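Local coordinates for protein translation initiation factor eIF2B subunit delta (PDB 5B04) that forms part of the eIF2B complex, which catalyses exchange of GDP for GTP on the gamma subunit of eIF2 in translation initiation, at residues Glu394-Asp399 and Leu427-Tyr432. Sequence-based numbering, arbitrary orientation.
Sequences ELAPGD and LLSLKY. With PO4 (phosphate ion), chain P.
E394 to A396 pair antiparallel with S429 to K431, setting the short strand 395-396 outermost, within this chain, of a small four-stranded antiparallel sheet separate from the larger mixed sheet of this eIF2B alpha/beta/delta-family subunit. Two backbone hydrogen bonds define the pairing: K431 N gives to E394 O at 3.0 Å, bent to 142° at the hydrogen, and A396 N gives to S429 O, also at 3.0 Å but straighter at 153°. Between them L395 and L430 form a non-hydrogen-bonded pair.

Apolar contact lies on the L395 and L430 face. One methyl, L395 CD2, reaches both L428 CD1 and L430 CD2, each at 3.6 Å. Strand 425-435 also continues the sheet across the interface, L427 and L428 pairing parallel with a strand of the beta subunit.

The charged groups are only loosely matched within the pair. E394 OE2 stays 4.2 Å from K431 NZ, beyond a salt bridge, and makes its salt bridge with R205. The lysine's aliphatic part does the touching, its CE lying 3.9 Å from A396 CB.

E394 CG sits anti to the backbone N, beside the carbonyl carbon, and the extended chain carries the carboxylate obliquely to the Y432 ring, planes 51° apart. E394 CB meets the ring edge in plane, 3.6 Å from CE2. H344 stacks on this ring. Y432 OH, also bonded to R163, donates to O2 of a phosphate, probably from the crystallisation liquor, at 2.9 Å.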
ATOM      1  N   GLU G 394      -9.225   3.830  20.680  1.00 63.73           N
ATOM      2  CA  GLU G 394      -9.171   4.067  22.116  1.00 64.53           C
ATOM      3  C   GLU G 394      -7.863   3.556  22.706  1.00 64.15           C
ATOM      4  O   GLU G 394      -7.544   2.372  22.601  1.00 66.45           O
ATOM      5  CB  GLU G 394     -10.361   3.404  22.814  1.00 59.30           C
ATOM      6  CG  GLU G 394     -10.476   3.739  24.291  1.00 71.95           C
ATOM      7  CD  GLU G 394     -11.651   3.048  24.955  1.00 80.73           C
ATOM      8  OE1 GLU G 394     -12.663   2.798  24.267  1.00 80.65           O
ATOM      9  OE2 GLU G 394     -11.563   2.757  26.167  1.00 82.29           O
ATOM     10  N   LEU G 395      -7.110   4.457  23.325  1.00 65.95           N
ATOM     11  CA  LEU G 395      -5.827   4.102  23.915  1.00 60.92           C
ATOM     12  C   LEU G 395      -5.986   3.316  25.208  1.00 64.59           C
ATOM     13  O   LEU G 395      -6.750   3.699  26.094  1.00 68.09           O
ATOM     14  CB  LEU G 395      -4.991   5.356  24.180  1.00 74.90           C
ATOM     15  CG  LEU G 395      -4.380   6.030  22.953  1.00 74.56           C
ATOM     16  CD1 LEU G 395      -3.460   7.167  23.366  1.00 78.39           C
ATOM     17  CD2 LEU G 395      -3.636   5.009  22.119  1.00 58.73           C
ATOM     18  N   ALA G 396      -5.258   2.210  25.302  1.00 74.23           N
ATOM     19  CA  ALA G 396      -5.169   1.447  26.538  1.00 78.24           C
ATOM     20  C   ALA G 396      -3.853   1.787  27.229  1.00 83.06           C
ATOM     21  O   ALA G 396      -2.865   2.085  26.556  1.00 85.37           O
ATOM     22  CB  ALA G 396      -5.270  -0.046  26.259  1.00 73.83           C
ATOM     23  N   PRO G 397      -3.839   1.761  28.573  1.00 74.81           N
ATOM     24  CA  PRO G 397      -2.637   2.059  29.362  1.00 76.92           C
ATOM     25  C   PRO G 397      -1.405   1.299  28.875  1.00 73.22           C
ATOM     26  O   PRO G 397      -1.450   0.079  28.726  1.00 63.61           O
ATOM     27  CB  PRO G 397      -3.029   1.612  30.770  1.00 71.75           C
ATOM     28  CG  PRO G 397      -4.499   1.823  30.816  1.00 70.06           C
ATOM     29  CD  PRO G 397      -5.006   1.497  29.436  1.00 79.93           C
ATOM     30  N   GLY G 398      -0.321   2.027  28.623  1.00 79.06           N
ATOM     31  CA  GLY G 398       0.899   1.432  28.110  1.00 73.31           C
ATOM     32  C   GLY G 398       1.562   0.497  29.103  1.00 83.81           C
ATOM     33  O   GLY G 398       2.329  -0.385  28.720  1.00 89.84           O
ATOM     34  N   ASP G 399       1.259   0.691  30.382  1.00 85.45           N
ATOM     35  CA  ASP G 399       1.839  -0.124  31.444  1.00 80.53           C
ATOM     36  C   ASP G 399       1.322  -1.560  31.404  1.00 84.50           C
ATOM     37  O   ASP G 399       1.936  -2.466  31.967  1.00 93.39           O
ATOM     38  CB  ASP G 399       1.552   0.501  32.810  1.00 86.23           C
ATOM     39  CG  ASP G 399       2.074   1.920  32.922  1.00 90.31           C
ATOM     40  OD1 ASP G 399       3.093   2.233  32.270  1.00 86.19           O
ATOM     41  OD2 ASP G 399       1.467   2.722  33.662  1.00 95.47           O
ATOM     42  N   LEU G 427       5.472   2.612  24.788  1.00 67.04           N
ATOM     43  CA  LEU G 427       4.624   1.427  24.752  1.00 57.43           C
ATOM     44  C   LEU G 427       3.228   1.816  24.287  1.00 62.44           C
ATOM     45  O   LEU G 427       2.761   2.921  24.567  1.00 79.11           O
ATOM     46  CB  LEU G 427       4.568   0.748  26.120  1.00 64.26           C
ATOM     47  CG  LEU G 427       5.623  -0.328  26.397  1.00 64.71           C
ATOM     48  CD1 LEU G 427       7.037   0.210  26.228  1.00 54.16           C
ATOM     49  CD2 LEU G 427       5.434  -0.911  27.787  1.00 72.93           C
ATOM     50  N   LEU G 428       2.562   0.915  23.574  1.00 61.65           N
ATOM     51  CA  LEU G 428       1.275   1.252  22.984  1.00 62.26           C
ATOM     52  C   LEU G 428       0.376   0.048  22.724  1.00 59.97           C
ATOM     53  O   LEU G 428       0.806  -0.954  22.154  1.00 69.46           O
ATOM     54  CB  LEU G 428       1.486   2.001  21.672  1.00 58.81           C
ATOM     55  CG  LEU G 428       0.184   2.467  21.028  1.00 79.53           C
ATOM     56  CD1 LEU G 428      -0.328   3.715  21.724  1.00 93.22           C
ATOM     57  CD2 LEU G 428       0.373   2.703  19.550  1.00 54.89           C
ATOM     58  N   SER G 429      -0.882   0.169  23.132  1.00 47.44           N
ATOM     59  CA  SER G 429      -1.880  -0.848  22.838  1.00 70.63           C
ATOM     60  C   SER G 429      -3.211  -0.203  22.466  1.00 78.72           C
ATOM     61  O   SER G 429      -3.875   0.400  23.309  1.00 74.96           O
ATOM     62  CB  SER G 429      -2.063  -1.789  24.029  1.00 73.05           C
ATOM     63  OG  SER G 429      -2.952  -2.845  23.711  1.00 81.97           O
ATOM     64  N   LEU G 430      -3.589  -0.321  21.197  1.00 70.55           N
ATOM     65  CA  LEU G 430      -4.895   0.141  20.748  1.00 61.71           C
ATOM     66  C   LEU G 430      -5.950  -0.878  21.147  1.00 67.53           C
ATOM     67  O   LEU G 430      -5.672  -2.076  21.203  1.00 71.91           O
ATOM     68  CB  LEU G 430      -4.912   0.360  19.235  1.00 49.40           C
ATOM     69  CG  LEU G 430      -3.880   1.326  18.652  1.00 55.98           C
ATOM     70  CD1 LEU G 430      -4.091   1.484  17.156  1.00 48.10           C
ATOM     71  CD2 LEU G 430      -3.946   2.672  19.350  1.00 68.19           C
ATOM     72  N   LYS G 431      -7.159  -0.407  21.430  1.00 58.18           N
ATOM     73  CA  LYS G 431      -8.234  -1.305  21.830  1.00 55.47           C
ATOM     74  C   LYS G 431      -9.024  -1.814  20.633  1.00 57.50           C
ATOM     75  O   LYS G 431      -9.563  -2.920  20.665  1.00 62.13           O
ATOM     76  CB  LYS G 431      -9.179  -0.613  22.816  1.00 56.14           C
ATOM     77  CG  LYS G 431      -8.599  -0.423  24.206  1.00 74.43           C
ATOM     78  CD  LYS G 431      -9.665  -0.611  25.275  1.00 72.95           C
ATOM     79  CE  LYS G 431      -9.066  -0.551  26.671  1.00 93.01           C
ATOM     80  NZ  LYS G 431     -10.068  -0.877  27.723  1.00 81.85           N
ATOM     81  N   TYR G 432      -9.087  -1.013  19.574  1.00 58.02           N
ATOM     82  CA  TYR G 432      -9.988  -1.323  18.471  1.00 56.73           C
ATOM     83  C   TYR G 432      -9.303  -1.447  17.114  1.00 57.59           C
ATOM     84  O   TYR G 432      -8.089  -1.283  16.994  1.00 58.82           O
ATOM     85  CB  TYR G 432     -11.094  -0.275  18.407  1.00 47.11           C
ATOM     86  CG  TYR G 432     -11.943  -0.266  19.656  1.00 53.42           C
ATOM     87  CD1 TYR G 432     -12.867  -1.275  19.894  1.00 49.56           C
ATOM     88  CD2 TYR G 432     -11.806   0.736  20.606  1.00 49.28           C
ATOM     89  CE1 TYR G 432     -13.639  -1.280  21.039  1.00 56.21           C
ATOM     90  CE2 TYR G 432     -12.575   0.740  21.754  1.00 56.99           C
ATOM     91  CZ  TYR G 432     -13.490  -0.270  21.965  1.00 60.16           C
ATOM     92  OH  TYR G 432     -14.258  -0.270  23.106  1.00 82.75           O
TER
HETATM   93  P   PO4 P 502     -16.320  -3.666  22.908  1.00102.99           P
HETATM   94  O1  PO4 P 502     -15.854  -4.180  21.567  1.00 67.20           O
HETATM   95  O2  PO4 P 502     -16.449  -2.162  22.857  1.00 62.30           O
HETATM   96  O3  PO4 P 502     -17.663  -4.274  23.236  1.00 97.95           O
HETATM   97  O4  PO4 P 502     -15.320  -4.049  23.972  1.00104.46           O